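Local coordinates for Glyoxalase/Bleomycin resistance protein/dioxygenase domain (Frankia sp., PDB 2RK0) that is of uncertain function but has the fold of a superfamily whose members include glyoxalases, bleomycin-binding resistance proteins and ring-cleaving dioxygenases, at residues L16-R21 against R115-I120; C20-E25 against A96-T101; E91-A96 against W110-R115. All coordinates share one frame; numbering follows the deposited sequence.

Contact 1: residues L16-R21 against R115-I120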
loop_
_atom_site.group_PDB
_atom_site.type_symbol
_atom_site.label_atom_id
_atom_site.label_comp_id
_atom_site.label_asym_id
_atom_site.label_seq_id
_atom_site.Cartn_x
_atom_site.Cartn_y
_atom_site.Cartn_z
ATOM N N LEU A 16 -7.962 -14.855 7.544
ATOM C CA LEU A 16 -6.652 -15.171 6.991
ATOM C C LEU A 16 -6.651 -16.247 5.904
ATOM O O LEU A 16 -6.117 -16.034 4.810
ATOM C CB LEU A 16 -5.694 -15.581 8.110
ATOM C CG LEU A 16 -4.262 -15.881 7.651
ATOM C CD1 LEU A 16 -3.688 -14.672 6.929
ATOM C CD2 LEU A 16 -3.403 -16.249 8.853
ATOM N N ASP A 17 -7.240 -17.400 6.199
ATOM C CA ASP A 17 -7.272 -18.491 5.229
ATOM C C ASP A 17 -7.966 -18.110 3.933
ATOM O O ASP A 17 -7.502 -18.450 2.851
ATOM C CB ASP A 17 -7.954 -19.721 5.825
ATOM C CG ASP A 17 -7.222 -20.256 7.030
ATOM O OD1 ASP A 17 -5.978 -20.342 6.973
ATOM O OD2 ASP A 17 -7.890 -20.593 8.028
ATOM N N ILE A 18 -9.085 -17.409 4.045
ATOM C CA ILE A 18 -9.822 -17.005 2.855
ATOM C C ILE A 18 -8.960 -16.091 1.992
ATOM O O ILE A 18 -8.917 -16.237 0.772
ATOM C CB ILE A 18 -11.147 -16.301 3.230
ATOM C CG1 ILE A 18 -12.111 -17.330 3.839
ATOM C CG2 ILE A 18 -11.777 -15.654 1.996
ATOM C CD1 ILE A 18 -13.498 -16.800 4.119
ATOM N N SER A 19 -8.258 -15.161 2.631
ATOM C CA SER A 19 -7.396 -14.226 1.908
ATOM C C SER A 19 -6.185 -14.903 1.261
ATOM O O SER A 19 -5.802 -14.567 0.139
ATOM C CB SER A 19 -6.933 -13.119 2.853
ATOM O OG SER A 19 -8.024 -12.306 3.235
ATOM N N CYS A 20 -5.584 -15.852 1.969
ATOM C CA CYS A 20 -4.428 -16.558 1.436
ATOM C C CYS A 20 -4.814 -17.227 0.132
ATOM O O CYS A 20 -4.093 -17.135 -0.854
ATOM C CB CYS A 20 -3.933 -17.608 2.428
ATOM S SG CYS A 20 -3.109 -16.910 3.869
ATOM N N ARG A 21 -5.952 -17.911 0.134
ATOM C CA ARG A 21 -6.416 -18.576 -1.072
ATOM C C ARG A 21 -6.742 -17.561 -2.173
ATOM O O ARG A 21 -6.441 -17.787 -3.346
ATOM C CB ARG A 21 -7.652 -19.424 -0.767
ATOM C CG ARG A 21 -7.351 -20.722 -0.031
ATOM C CD ARG A 21 -8.591 -21.607 0.015
ATOM N NE ARG A 21 -9.536 -21.193 1.048
ATOM C CZ ARG A 21 -9.415 -21.506 2.335
ATOM N NH1 ARG A 21 -8.389 -22.242 2.747
ATOM N NH2 ARG A 21 -10.317 -21.083 3.210
ATOM N N ARG A 115 -11.322 -5.743 -6.412
ATOM C CA ARG A 115 -11.337 -5.814 -4.956
ATOM C C ARG A 115 -10.974 -7.211 -4.489
ATOM O O ARG A 115 -11.240 -8.185 -5.183
ATOM C CB ARG A 115 -12.734 -5.484 -4.433
ATOM C CG ARG A 115 -13.310 -4.189 -4.946
ATOM C CD ARG A 115 -12.703 -3.009 -4.244
ATOM N NE ARG A 115 -13.332 -1.763 -4.666
ATOM C CZ ARG A 115 -13.663 -0.781 -3.834
ATOM N NH1 ARG A 115 -13.423 -0.912 -2.534
ATOM N NH2 ARG A 115 -14.224 0.331 -4.300
ATOM N N ASP A 116 -10.373 -7.319 -3.311
ATOM C CA ASP A 116 -10.041 -8.640 -2.814
ATOM C C ASP A 116 -11.208 -9.136 -1.975
ATOM O O ASP A 116 -12.259 -8.490 -1.932
ATOM C CB ASP A 116 -8.733 -8.624 -2.015
ATOM C CG ASP A 116 -8.853 -7.930 -0.665
ATOM O OD1 ASP A 116 -9.942 -7.429 -0.293
ATOM O OD2 ASP A 116 -7.820 -7.900 0.029
ATOM N N ALA A 117 -11.030 -10.274 -1.317
ATOM C CA ALA A 117 -12.086 -10.866 -0.500
ATOM C C ALA A 117 -12.655 -9.932 0.573
ATOM O O ALA A 117 -13.794 -10.099 1.000
ATOM C CB ALA A 117 -11.582 -12.151 0.135
ATOM N N ASP A 118 -11.863 -8.953 1.006
ATOM C CA ASP A 118 -12.318 -7.992 2.012
ATOM C C ASP A 118 -12.729 -6.660 1.387
ATOM O O ASP A 118 -12.899 -5.655 2.078
ATOM C CB ASP A 118 -11.216 -7.769 3.046
ATOM C CG ASP A 118 -11.106 -8.917 4.020
ATOM O OD1 ASP A 118 -11.829 -8.892 5.033
ATOM O OD2 ASP A 118 -10.319 -9.851 3.764
ATOM N N ASN A 119 -12.884 -6.659 0.069
ATOM C CA ASN A 119 -13.276 -5.459 -0.655
ATOM C C ASN A 119 -12.193 -4.388 -0.666
ATOM O O ASN A 119 -12.463 -3.226 -0.966
ATOM C CB ASN A 119 -14.549 -4.865 -0.060
ATOM C CG ASN A 119 -15.495 -4.377 -1.119
ATOM O OD1 ASN A 119 -16.053 -3.279 -1.023
ATOM N ND2 ASN A 119 -15.691 -5.196 -2.146
ATOM N N ILE A 120 -10.970 -4.764 -0.327
ATOM C CA ILE A 120 -9.882 -3.795 -0.342
ATOM C C ILE A 120 -9.655 -3.399 -1.803
ATOM O O ILE A 120 -9.610 -4.262 -2.687
ATOM C CB ILE A 120 -8.610 -4.405 0.263
ATOM C CG1 ILE A 120 -8.882 -4.757 1.732
ATOM C CG2 ILE A 120 -7.428 -3.444 0.088
ATOM C CD1 ILE A 120 -7.723 -5.437 2.448
HETATM O O HOH W 1 -10.670 -12.328 4.648
HETATM O O HOH W 2 -8.681 -10.062 1.619
#
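Ser19, on the first turns of helix 16-27, looks across at Asp118 in the hairpin loop joining strands 109-115 and 121-127, and the two meet chiefly through water. The serine OG lies 3.4 Å from Asp118 OD2, at an angle too poor for a direct hydrogen bond. Two waters make the connection instead. One lies 3.0 Å from Ser19 OG and donates to Asp118 OD2; the other lies 2.8 Å from the same OG, also donates to OD2, and gives a further, weak bond to Asp116 OD2. Ser19 OG points back beside its own backbone N (chi1 -67°), where it can reach both waters. The second oxygen of Asp118, OD1, takes the backbone N-H of Arg14, which ties the loop to the chain just ahead of the helix.

The dry part is small. Ile18 CG2 meets Ala117 CB at 4.0 Å, a methyl-to-methyl contact at the exposed border, while the isoleucine CG1 branch is turned aside.

By contrast, the loop is closely hydrogen-bonded within itself. Asp116 opens a type I turn and forms an Asx turn, its OD1 accepting from Asp118 N (2.8 Å) and from Ile120 N (2.9 Å). These donors approach from opposite faces of the carboxylate, each well out of its plane, and so help to fix its rotation. Farther along the same helix, Tyr23 OH bonds directly to Asp116 OD2 and Trp22 packs on Asp116.

The chemistry implies a hydrated joint: between 16-21 and 115-120 direct touch comes down to one methyl pair, and ordered water bridges most of the polar link from Ser19 to an internally hydrogen-bonded loop.

Contact 2: residues C20-E25 against A96-T101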
loop_
_atom_site.group_PDB
_atom_site.type_symbol
_atom_site.label_atom_id
_atom_site.label_comp_id
_atom_site.label_asym_id
_atom_site.label_seq_id
_atom_site.Cartn_x
_atom_site.Cartn_y
_atom_site.Cartn_z
ATOM N N CYS A 20 -5.584 -15.852 1.969
ATOM C CA CYS A 20 -4.428 -16.558 1.436
ATOM C C CYS A 20 -4.814 -17.227 0.132
ATOM O O CYS A 20 -4.093 -17.135 -0.854
ATOM C CB CYS A 20 -3.933 -17.608 2.428
ATOM S SG CYS A 20 -3.109 -16.910 3.869
ATOM N N ARG A 21 -5.952 -17.911 0.134
ATOM C CA ARG A 21 -6.416 -18.576 -1.072
ATOM C C ARG A 21 -6.742 -17.561 -2.173
ATOM O O ARG A 21 -6.441 -17.787 -3.346
ATOM C CB ARG A 21 -7.652 -19.424 -0.767
ATOM C CG ARG A 21 -7.351 -20.722 -0.031
ATOM C CD ARG A 21 -8.591 -21.607 0.015
ATOM N NE ARG A 21 -9.536 -21.193 1.048
ATOM C CZ ARG A 21 -9.415 -21.506 2.335
ATOM N NH1 ARG A 21 -8.389 -22.242 2.747
ATOM N NH2 ARG A 21 -10.317 -21.083 3.210
ATOM N N TRP A 22 -7.343 -16.438 -1.795
ATOM C CA TRP A 22 -7.696 -15.425 -2.777
ATOM C C TRP A 22 -6.449 -14.858 -3.452
ATOM O O TRP A 22 -6.363 -14.798 -4.675
ATOM C CB TRP A 22 -8.464 -14.275 -2.123
ATOM C CG TRP A 22 -9.103 -13.360 -3.134
ATOM C CD1 TRP A 22 -10.362 -13.470 -3.650
ATOM C CD2 TRP A 22 -8.495 -12.241 -3.796
ATOM N NE1 TRP A 22 -10.576 -12.492 -4.590
ATOM C CE2 TRP A 22 -9.449 -11.724 -4.701
ATOM C CE3 TRP A 22 -7.236 -11.623 -3.713
ATOM C CZ2 TRP A 22 -9.189 -10.618 -5.519
ATOM C CZ3 TRP A 22 -6.980 -10.522 -4.529
ATOM C CH2 TRP A 22 -7.955 -10.034 -5.419
ATOM N N TYR A 23 -5.480 -14.432 -2.653
ATOM C CA TYR A 23 -4.277 -13.868 -3.228
ATOM C C TYR A 23 -3.481 -14.889 -4.039
ATOM O O TYR A 23 -2.918 -14.559 -5.084
ATOM C CB TYR A 23 -3.411 -13.240 -2.132
ATOM C CG TYR A 23 -3.890 -11.857 -1.755
ATOM C CD1 TYR A 23 -4.951 -11.673 -0.867
ATOM C CD2 TYR A 23 -3.352 -10.734 -2.378
ATOM C CE1 TYR A 23 -5.469 -10.391 -0.616
ATOM C CE2 TYR A 23 -3.859 -9.463 -2.141
ATOM C CZ TYR A 23 -4.914 -9.292 -1.266
ATOM O OH TYR A 23 -5.424 -8.025 -1.077
ATOM N N THR A 24 -3.453 -16.131 -3.568
ATOM C CA THR A 24 -2.723 -17.186 -4.264
ATOM C C THR A 24 -3.322 -17.399 -5.642
ATOM O O THR A 24 -2.619 -17.388 -6.654
ATOM C CB THR A 24 -2.783 -18.516 -3.477
ATOM O OG1 THR A 24 -2.166 -18.332 -2.196
ATOM C CG2 THR A 24 -2.052 -19.637 -4.234
ATOM N N GLU A 25 -4.637 -17.573 -5.666
ATOM C CA GLU A 25 -5.383 -17.814 -6.893
ATOM C C GLU A 25 -5.403 -16.655 -7.892
ATOM O O GLU A 25 -5.253 -16.863 -9.100
ATOM C CB GLU A 25 -6.820 -18.191 -6.531
ATOM C CG GLU A 25 -7.681 -18.598 -7.708
ATOM C CD GLU A 25 -9.039 -19.122 -7.265
ATOM O OE1 GLU A 25 -9.061 -20.031 -6.407
ATOM O OE2 GLU A 25 -10.072 -18.630 -7.774
ATOM N N ALA A 96 -13.388 -16.428 -10.553
ATOM C CA ALA A 96 -13.536 -16.441 -9.103
ATOM C C ALA A 96 -14.780 -15.699 -8.615
ATOM O O ALA A 96 -15.117 -15.743 -7.429
ATOM C CB ALA A 96 -12.292 -15.846 -8.455
ATOM N N GLY A 97 -15.465 -15.018 -9.526
ATOM C CA GLY A 97 -16.655 -14.282 -9.140
ATOM C C GLY A 97 -16.313 -13.075 -8.282
ATOM O O GLY A 97 -17.114 -12.632 -7.463
ATOM N N ALA A 98 -15.111 -12.542 -8.472
ATOM C CA ALA A 98 -14.665 -11.374 -7.723
ATOM C C ALA A 98 -15.277 -10.086 -8.280
ATOM O O ALA A 98 -15.873 -10.084 -9.361
ATOM C CB ALA A 98 -13.148 -11.288 -7.771
ATOM N N ALA A 99 -15.132 -8.992 -7.535
ATOM C CA ALA A 99 -15.636 -7.692 -7.967
ATOM C C ALA A 99 -14.553 -6.985 -8.784
ATOM O O ALA A 99 -13.406 -6.876 -8.349
ATOM C CB ALA A 99 -16.016 -6.839 -6.759
ATOM N N PHE A 100 -14.916 -6.515 -9.974
ATOM C CA PHE A 100 -13.962 -5.823 -10.828
ATOM C C PHE A 100 -14.651 -5.209 -12.034
ATOM O O PHE A 100 -15.751 -5.612 -12.414
ATOM C CB PHE A 100 -12.866 -6.790 -11.308
ATOM C CG PHE A 100 -13.321 -7.744 -12.386
ATOM C CD1 PHE A 100 -13.123 -7.446 -13.730
ATOM C CD2 PHE A 100 -13.964 -8.935 -12.053
ATOM C CE1 PHE A 100 -13.560 -8.325 -14.734
ATOM C CE2 PHE A 100 -14.407 -9.821 -13.045
ATOM C CZ PHE A 100 -14.204 -9.517 -14.385
ATOM N N THR A 101 -13.997 -4.218 -12.622
ATOM C CA THR A 101 -14.517 -3.563 -13.811
ATOM C C THR A 101 -13.576 -3.932 -14.947
ATOM O O THR A 101 -12.400 -4.206 -14.720
ATOM C CB THR A 101 -14.551 -2.020 -13.661
ATOM O OG1 THR A 101 -13.383 -1.574 -12.958
ATOM C CG2 THR A 101 -15.790 -1.582 -12.905
#
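Trp22 and Glu25, one turn apart on helix 16-27, reach out to Ala98 and Ala96 around the C-terminal end of helix 83-96. Both long side chains leave the helix with CG anti to the backbone N, Trp22 at chi1 -168° and Glu25 at -174°, but they use that direction differently. The indole is set across its stem, so that its pyrrole edge faces the loop: NE1 comes within 4.3 Å of Ala98 CB, which lies at the ring edge, near its plane. The benzo side of the indole lies over one face of the Tyr23 ring, with CE3 3.6 Å above its plane and offset toward the rim, an intrahelical contact that probably helps to set the indole's rotation. Leu93, Phe114 and Asp116 also pack against this tryptophan.

Glu25 is drawn out in an extended chain, and only its last torsion turns the carboxylate. OE2 ends 3.6 Å from Ala96 CB, a van der Waals touch between a charged group and a methyl, at the surface.

Between the two alanines the chain is carried round by Gly97, which with its positive phi closes the helix in a Schellman motif; Ala98 N is probably hydrogen-bonded to Leu93 O.

Between these two segments the contact offers shape rather than specific polar bonding. With only methyl groups offered by 96-101, it implies a light and nonspecific meeting, the carboxylate remaining at the protein surface, where solvent can probably reach it.

Contact 3: residues E91-A96 against W110-R115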
loop_
_atom_site.group_PDB
_atom_site.type_symbol
_atom_site.label_atom_id
_atom_site.label_comp_id
_atom_site.label_asym_id
_atom_site.label_seq_id
_atom_site.Cartn_x
_atom_site.Cartn_y
_atom_site.Cartn_z
ATOM N N GLU A 91 -9.661 -12.699 -16.387
ATOM C CA GLU A 91 -10.132 -14.075 -16.504
ATOM C C GLU A 91 -10.231 -14.726 -15.130
ATOM O O GLU A 91 -11.232 -15.364 -14.802
ATOM C CB GLU A 91 -9.180 -14.874 -17.396
ATOM C CG GLU A 91 -9.058 -14.327 -18.815
ATOM C CD GLU A 91 -7.887 -14.937 -19.591
ATOM O OE1 GLU A 91 -7.807 -16.180 -19.675
ATOM O OE2 GLU A 91 -7.052 -14.163 -20.118
ATOM N N ARG A 92 -9.187 -14.567 -14.327
ATOM C CA ARG A 92 -9.165 -15.137 -12.984
ATOM C C ARG A 92 -10.218 -14.501 -12.082
ATOM O O ARG A 92 -10.916 -15.195 -11.335
ATOM C CB ARG A 92 -7.781 -14.952 -12.366
ATOM C CG ARG A 92 -6.704 -15.803 -13.015
ATOM C CD ARG A 92 -5.347 -15.511 -12.406
ATOM N NE ARG A 92 -4.298 -16.346 -12.973
ATOM C CZ ARG A 92 -3.011 -16.229 -12.667
ATOM N NH1 ARG A 92 -2.614 -15.305 -11.799
ATOM N NH2 ARG A 92 -2.121 -17.044 -13.216
ATOM N N LEU A 93 -10.328 -13.177 -12.147
ATOM C CA LEU A 93 -11.303 -12.460 -11.326
ATOM C C LEU A 93 -12.715 -12.932 -11.655
ATOM O O LEU A 93 -13.507 -13.216 -10.759
ATOM C CB LEU A 93 -11.192 -10.947 -11.561
ATOM C CG LEU A 93 -9.877 -10.306 -11.093
ATOM C CD1 LEU A 93 -9.805 -8.858 -11.572
ATOM C CD2 LEU A 93 -9.787 -10.381 -9.575
ATOM N N ALA A 94 -13.014 -13.020 -12.946
ATOM C CA ALA A 94 -14.327 -13.457 -13.400
ATOM C C ALA A 94 -14.600 -14.883 -12.939
ATOM O O ALA A 94 -15.643 -15.173 -12.350
ATOM C CB ALA A 94 -14.399 -13.372 -14.911
ATOM N N LYS A 95 -13.651 -15.771 -13.212
ATOM C CA LYS A 95 -13.774 -17.172 -12.835
ATOM C C LYS A 95 -14.032 -17.292 -11.333
ATOM O O LYS A 95 -14.808 -18.138 -10.892
ATOM C CB LYS A 95 -12.491 -17.922 -13.209
ATOM C CG LYS A 95 -12.730 -19.311 -13.796
ATOM C CD LYS A 95 -11.425 -19.999 -14.204
ATOM C CE LYS A 95 -10.695 -19.245 -15.320
ATOM N NZ LYS A 95 -11.442 -19.245 -16.612
ATOM N N ALA A 96 -13.388 -16.428 -10.553
ATOM C CA ALA A 96 -13.536 -16.441 -9.103
ATOM C C ALA A 96 -14.780 -15.699 -8.615
ATOM O O ALA A 96 -15.117 -15.743 -7.429
ATOM C CB ALA A 96 -12.292 -15.846 -8.455
ATOM N N TRP A 110 -3.533 1.646 -19.223
ATOM C CA TRP A 110 -4.728 0.830 -19.016
ATOM C C TRP A 110 -4.774 0.468 -17.536
ATOM O O TRP A 110 -3.741 0.169 -16.930
ATOM C CB TRP A 110 -4.649 -0.459 -19.847
ATOM C CG TRP A 110 -4.733 -0.242 -21.324
ATOM C CD1 TRP A 110 -5.833 -0.399 -22.111
ATOM C CD2 TRP A 110 -3.680 0.204 -22.186
ATOM N NE1 TRP A 110 -5.536 -0.079 -23.416
ATOM C CE2 TRP A 110 -4.220 0.299 -23.489
ATOM C CE3 TRP A 110 -2.331 0.543 -21.985
ATOM C CZ2 TRP A 110 -3.459 0.710 -24.592
ATOM C CZ3 TRP A 110 -1.573 0.953 -23.084
ATOM C CH2 TRP A 110 -2.144 1.036 -24.371
ATOM N N ILE A 111 -5.965 0.495 -16.956
ATOM C CA ILE A 111 -6.114 0.159 -15.546
ATOM C C ILE A 111 -7.226 -0.859 -15.349
ATOM O O ILE A 111 -8.288 -0.774 -15.974
ATOM C CB ILE A 111 -6.442 1.407 -14.695
ATOM C CG1 ILE A 111 -5.299 2.416 -14.780
ATOM C CG2 ILE A 111 -6.657 1.010 -13.235
ATOM C CD1 ILE A 111 -5.581 3.725 -14.076
ATOM N N LEU A 112 -6.965 -1.825 -14.482
ATOM C CA LEU A 112 -7.944 -2.845 -14.142
ATOM C C LEU A 112 -8.186 -2.648 -12.651
ATOM O O LEU A 112 -7.278 -2.834 -11.843
ATOM C CB LEU A 112 -7.374 -4.237 -14.417
ATOM C CG LEU A 112 -8.200 -5.450 -13.985
ATOM C CD1 LEU A 112 -9.603 -5.347 -14.548
ATOM C CD2 LEU A 112 -7.508 -6.727 -14.460
ATOM N N ALA A 113 -9.394 -2.234 -12.284
ATOM C CA ALA A 113 -9.703 -2.005 -10.880
ATOM C C ALA A 113 -10.477 -3.191 -10.322
ATOM O O ALA A 113 -11.465 -3.636 -10.914
ATOM C CB ALA A 113 -10.514 -0.708 -10.729
ATOM N N PHE A 114 -10.021 -3.716 -9.187
ATOM C CA PHE A 114 -10.681 -4.864 -8.577
ATOM C C PHE A 114 -10.586 -4.843 -7.052
ATOM O O PHE A 114 -9.868 -4.026 -6.466
ATOM C CB PHE A 114 -10.092 -6.163 -9.153
ATOM C CG PHE A 114 -8.597 -6.308 -8.959
ATOM C CD1 PHE A 114 -8.089 -7.187 -8.001
ATOM C CD2 PHE A 114 -7.701 -5.582 -9.742
ATOM C CE1 PHE A 114 -6.706 -7.354 -7.825
ATOM C CE2 PHE A 114 -6.314 -5.733 -9.579
ATOM C CZ PHE A 114 -5.817 -6.622 -8.620
ATOM N N ARG A 115 -11.322 -5.743 -6.412
ATOM C CA ARG A 115 -11.337 -5.814 -4.956
ATOM C C ARG A 115 -10.974 -7.211 -4.489
ATOM O O ARG A 115 -11.240 -8.185 -5.183
ATOM C CB ARG A 115 -12.734 -5.484 -4.433
ATOM C CG ARG A 115 -13.310 -4.189 -4.946
ATOM C CD ARG A 115 -12.703 -3.009 -4.244
ATOM N NE ARG A 115 -13.332 -1.763 -4.666
ATOM C CZ ARG A 115 -13.663 -0.781 -3.834
ATOM N NH1 ARG A 115 -13.423 -0.912 -2.534
ATOM N NH2 ARG A 115 -14.224 0.331 -4.300
#
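Leu93 of helix 83-96 drives its forked end against Phe114 of strand 109-115, and the two side chains cross at about a right angle. The leucine methyls divide the work. CD1 lies 3.6 Å from Phe114 CB and 3.8 Å from Phe114 CG, meeting the ring obliquely. CD2 reaches farther along and approaches Phe114 CD1 at 3.9 Å. The two methyls thus lie alongside the phenylalanine, one at its stem and the other by the beginning of its ring.

Phe114 owes its pose to its first torsion: CG falls between the backbone N and carbonyl carbon (chi1 58°), which sends the ring out across the strand direction. In that position the ring edge has Leu112 O in its plane. Leu112 itself, two residues earlier and thus on the same side of the strand, offers the second surface. Its CD2 lies 4.3 Å from Leu93 CD1, a looser touch than that of the phenylalanine. The single leucine is therefore shared between an aromatic and an aliphatic neighbour, while Ala113 between them points away from the helix.

All three residues are buried and wholly apolar at their contact surfaces, an example of a helix seated on a sheet by side chains of alternate strand residues.

The chain's two four-stranded mixed sheets, each ordered 1-4-3-2, fit the paired beta-alpha-beta-beta-beta fold of the glyoxalase superfamily. Around this contact, Phe100 touches both Leu93 and Phe114, while Ile26 and Trp22 of helix 16-27 press on Leu93 and Phe114 respectively. Leu112 also touches Leu89 and Glu90 of helix 83-96. The strand runs antiparallel to 121-127 on one side and 104-106 on the other, so helix 83-96 lies against an inner strand, with helix 16-27 beside it.

Of the three, contact 3 is the buried one, contact 1 is partly buried and contact 2 lies at the surface. Contacts 1 and 2 draw on successive turns of helix 16-27 and lie about 7 Å apart between centres; contacts 2 and 3 share the end of helix 83-96. Strand 109-115 leads from contact 3 into the loop of contact 1, and Ala99 O of contact 2 probably bonds to Arg115 N at that junction. Chemistry follows the partners rather than depth alone: hydrocarbon where helix meets sheet, methyls against an indole edge and a carboxylate at the surface, and water-mediated polar links where helix meets hairpin loop.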